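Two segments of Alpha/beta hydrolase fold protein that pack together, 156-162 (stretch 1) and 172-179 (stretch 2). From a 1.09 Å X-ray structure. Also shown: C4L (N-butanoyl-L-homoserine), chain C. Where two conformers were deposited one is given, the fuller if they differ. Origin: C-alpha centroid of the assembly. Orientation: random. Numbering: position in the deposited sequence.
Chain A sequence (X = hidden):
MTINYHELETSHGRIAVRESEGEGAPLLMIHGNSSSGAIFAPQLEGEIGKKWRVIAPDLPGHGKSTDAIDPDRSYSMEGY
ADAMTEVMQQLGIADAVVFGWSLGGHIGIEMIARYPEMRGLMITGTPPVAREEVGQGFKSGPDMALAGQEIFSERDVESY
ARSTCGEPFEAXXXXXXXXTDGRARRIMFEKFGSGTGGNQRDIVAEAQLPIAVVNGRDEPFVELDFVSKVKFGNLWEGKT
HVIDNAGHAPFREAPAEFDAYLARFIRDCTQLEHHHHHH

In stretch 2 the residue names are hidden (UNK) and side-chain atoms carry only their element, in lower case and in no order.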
# COMPACT_ATOMS: atom_id res chain seq x y z
N ASP A 156 -13.97 -15.53 -8.67
CA ASP A 156 -12.86 -15.11 -7.81
C ASP A 156 -12.47 -13.66 -8.07
O ASP A 156 -12.29 -12.87 -7.14
CB ASP A 156 -11.62 -15.99 -8.03
CG ASP A 156 -11.79 -17.43 -7.55
OD1 ASP A 156 -12.60 -17.70 -6.64
OD2 ASP A 156 -11.07 -18.31 -8.08
N VAL A 157 -12.33 -13.30 -9.35
CA VAL A 157 -11.99 -11.93 -9.72
C VAL A 157 -13.00 -10.95 -9.16
O VAL A 157 -12.64 -9.94 -8.56
CB VAL A 157 -11.91 -11.75 -11.25
CG1 VAL A 157 -11.77 -10.27 -11.60
CG2 VAL A 157 -10.76 -12.55 -11.82
N GLU A 158 -14.28 -11.25 -9.35
CA GLU A 158 -15.33 -10.36 -8.87
C GLU A 158 -15.37 -10.31 -7.34
O GLU A 158 -15.44 -9.22 -6.76
CB GLU A 158 -16.69 -10.77 -9.41
CG GLU A 158 -17.78 -9.88 -8.86
CD GLU A 158 -19.12 -10.07 -9.53
OE1 GLU A 158 -19.23 -10.90 -10.46
OE2 GLU A 158 -20.06 -9.37 -9.13
N SER A 159 -15.30 -11.46 -6.69
CA SER A 159 -15.36 -11.49 -5.24
C SER A 159 -14.18 -10.74 -4.62
O SER A 159 -14.36 -9.96 -3.69
CB SER A 159 -15.41 -12.92 -4.70
OG SER A 159 -15.86 -12.93 -3.36
N TYR A 160 -12.98 -10.98 -5.14
CA TYR A 160 -11.80 -10.32 -4.62
C TYR A 160 -11.85 -8.81 -4.87
O TYR A 160 -11.55 -8.02 -3.98
CB TYR A 160 -10.51 -10.92 -5.19
CG TYR A 160 -9.30 -10.61 -4.34
CD1 TYR A 160 -9.19 -11.12 -3.05
CD2 TYR A 160 -8.27 -9.81 -4.82
CE1 TYR A 160 -8.10 -10.84 -2.26
CE2 TYR A 160 -7.16 -9.52 -4.03
CZ TYR A 160 -7.09 -10.04 -2.75
OH TYR A 160 -6.00 -9.76 -1.96
N ALA A 161 -12.23 -8.42 -6.09
CA ALA A 161 -12.32 -7.01 -6.43
C ALA A 161 -13.33 -6.29 -5.55
O ALA A 161 -13.08 -5.18 -5.05
CB ALA A 161 -12.68 -6.84 -7.90
N ARG A 162 -14.49 -6.90 -5.37
CA ARG A 162 -15.54 -6.27 -4.57
C ARG A 162 -15.13 -6.14 -3.11
O ARG A 162 -15.36 -5.11 -2.49
CB ARG A 162 -16.86 -7.02 -4.71
CG ARG A 162 -17.51 -6.84 -6.07
CD ARG A 162 -18.91 -7.43 -6.09
NE ARG A 162 -19.56 -7.26 -7.39
CZ ARG A 162 -20.18 -6.15 -7.79
NH1 ARG A 162 -20.25 -5.10 -6.98
NH2 ARG A 162 -20.74 -6.09 -8.99
N UNK A 172 -14.22 -1.46 -14.26
CA UNK A 172 -12.79 -1.27 -14.47
C UNK A 172 -11.96 -1.99 -13.40
O UNK A 172 -10.81 -2.36 -13.64
o UNK A 172 -12.73 0.83 -13.24
c UNK A 172 -12.43 0.22 -14.49
N UNK A 173 -12.55 -2.19 -12.23
CA UNK A 173 -11.87 -2.89 -11.14
C UNK A 173 -11.66 -4.36 -11.47
O UNK A 173 -10.64 -4.94 -11.08
c UNK A 173 -12.87 -1.30 -9.36
c UNK A 173 -12.64 -2.73 -9.83
c UNK A 173 -11.55 -0.57 -9.17
c UNK A 173 -13.66 -1.32 -8.07
N UNK A 174 -12.62 -4.96 -12.17
CA UNK A 174 -12.46 -6.34 -12.62
C UNK A 174 -11.27 -6.45 -13.57
O UNK A 174 -10.52 -7.42 -13.52
c UNK A 174 -14.96 -7.76 -11.35
c UNK A 174 -16.19 -7.15 -13.45
c UNK A 174 -15.02 -6.81 -12.54
c UNK A 174 -13.72 -6.83 -13.34
N UNK A 175 -11.11 -5.45 -14.44
CA UNK A 175 -10.01 -5.45 -15.40
C UNK A 175 -8.67 -5.41 -14.69
O UNK A 175 -7.73 -6.11 -15.06
c UNK A 175 -10.12 -4.26 -16.35
o UNK A 175 -11.85 -3.17 -17.55
c UNK A 175 -11.40 -4.27 -17.15
o UNK A 175 -11.96 -5.36 -17.40
N UNK A 176 -8.57 -4.57 -13.66
CA UNK A 176 -7.34 -4.45 -12.89
C UNK A 176 -6.98 -5.79 -12.24
O UNK A 176 -5.86 -6.28 -12.39
c UNK A 176 -7.45 -3.34 -11.83
c UNK A 176 -6.23 -3.36 -10.93
c UNK A 176 -7.97 -0.84 -11.55
c UNK A 176 -7.60 -1.98 -12.50
N UNK A 177 -7.94 -6.39 -11.54
CA UNK A 177 -7.68 -7.64 -10.82
C UNK A 177 -7.42 -8.81 -11.76
O UNK A 177 -6.56 -9.65 -11.50
c UNK A 177 -8.84 -7.97 -9.85
c UNK A 177 -8.68 -9.36 -9.24
c UNK A 177 -8.92 -6.91 -8.76
N UNK A 178 -8.15 -8.86 -12.87
CA UNK A 178 -7.99 -9.93 -13.84
C UNK A 178 -6.61 -9.90 -14.49
O UNK A 178 -6.07 -10.95 -14.84
c UNK A 178 -9.08 -9.84 -14.90
N UNK A 179 -6.04 -8.71 -14.65
CA UNK A 179 -4.73 -8.59 -15.29
C UNK A 179 -3.60 -9.19 -14.46
O UNK A 179 -2.65 -9.73 -15.00
n UNK A 179 -0.62 -6.43 -15.31
n UNK A 179 1.53 -7.06 -15.82
c UNK A 179 -4.40 -7.13 -15.61
n UNK A 179 -0.06 -8.67 -15.42
c UNK A 179 -2.01 -6.68 -14.93
c UNK A 179 -2.97 -6.88 -16.10
c UNK A 179 0.28 -7.39 -15.51
O1 C4L C . -5.64 -5.93 -0.30
C4 C4L C . -4.54 -6.51 -0.12
O2 C4L C . -3.45 -6.06 -0.53
C3 C4L C . -4.52 -7.83 0.62
C2 C4L C . -5.72 -7.96 1.56
C1 C4L C . -6.00 -9.41 1.93
O3 C4L C . -6.54 -10.12 0.80
N1 C4L C . -3.30 -8.00 1.41
C5 C4L C . -2.31 -8.82 1.04
O4 C4L C . -2.35 -9.50 0.02
C6 C4L C . -1.11 -8.90 1.96
C7 C4L C . -0.76 -10.37 2.21
C8 C4L C . -1.86 -11.11 2.96

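Stretch 2 is helical throughout and crosses the helix of stretch 1 at 112° between their N-to-C directions, with a closest axial approach of 9.2 Å. Position 172 carries one carbon followed by one oxygen, a short hydroxyl side chain that lies out of reach of stretch 1. It is Ser 172, with chi1 in the p well.

Position 173 has four side-chain carbons forked at the second, and no heteroatom. It points toward stretch 1, yet the contact comes from its backbone: its O lies 4.2 Å from CB of Ala 161. The fork at the second carbon makes it Leu 173.

At position 174 the same pattern recurs, four carbons forked at the second. Its CA-to-CB bond runs sideways, but one terminal carbon comes within 3.6 Å of CA of Glu 158, so that the chain lies against the backbone of stretch 1. This is Leu 174, and the carbon is CD2, which also sits 4.1 Å from CG1 of Val 157 and 4.2 Å from CB of Ala 161.

Position 175 shows two carbons, the second bearing two oxygens: a short carboxylate on an exposed residue whose CA-to-CB bond points away from stretch 1. It is Asp 175. Position 176 has four carbons, forked at the first, with one arm two carbons long. That beta-branched pattern defines Ile 176, which points sideways and makes no contact.

Position 177 holds three carbons, the first carrying the other two, and points toward stretch 1. One methyl carbon packs 3.9 Å from CB of Ala 161, while the other lies 4.0 Å from CG1 of Val 157 and 4.5 Å from CD2 of Tyr 160, at the edge of the ring. The compact fork is Val 177, and these carbons are its CG2 and CG1 respectively.

At position 178 there is a single carbon, CB, 4.3 Å from CG1 of Val 157; this is Ala 178. Position 179 extends through three carbons and a nitrogen to a carbon bearing two more nitrogens, a guanidinium group. This is Arg 179, out of reach of stretch 1 and hydrogen-bonded elsewhere in the structure.

The contact is apolar, without a hydrogen bond between the stretches, and buries 333 Å² in total. Val 157 and Ala 161 on one helix each touch both Leu 174 and Val 177 on the other, and the two valines are the most covered residues. On stretch 1, Glu 158 OE2 instead forms a salt bridge with Arg 162 NE at 2.8 Å. Tyr 160 links the packing to the ligand: its OH hydrogen-bonds O3 of N-butanoyl-L-homoserine at 2.8 Å.

Stretch 2 (172-179) SLLDIVAR
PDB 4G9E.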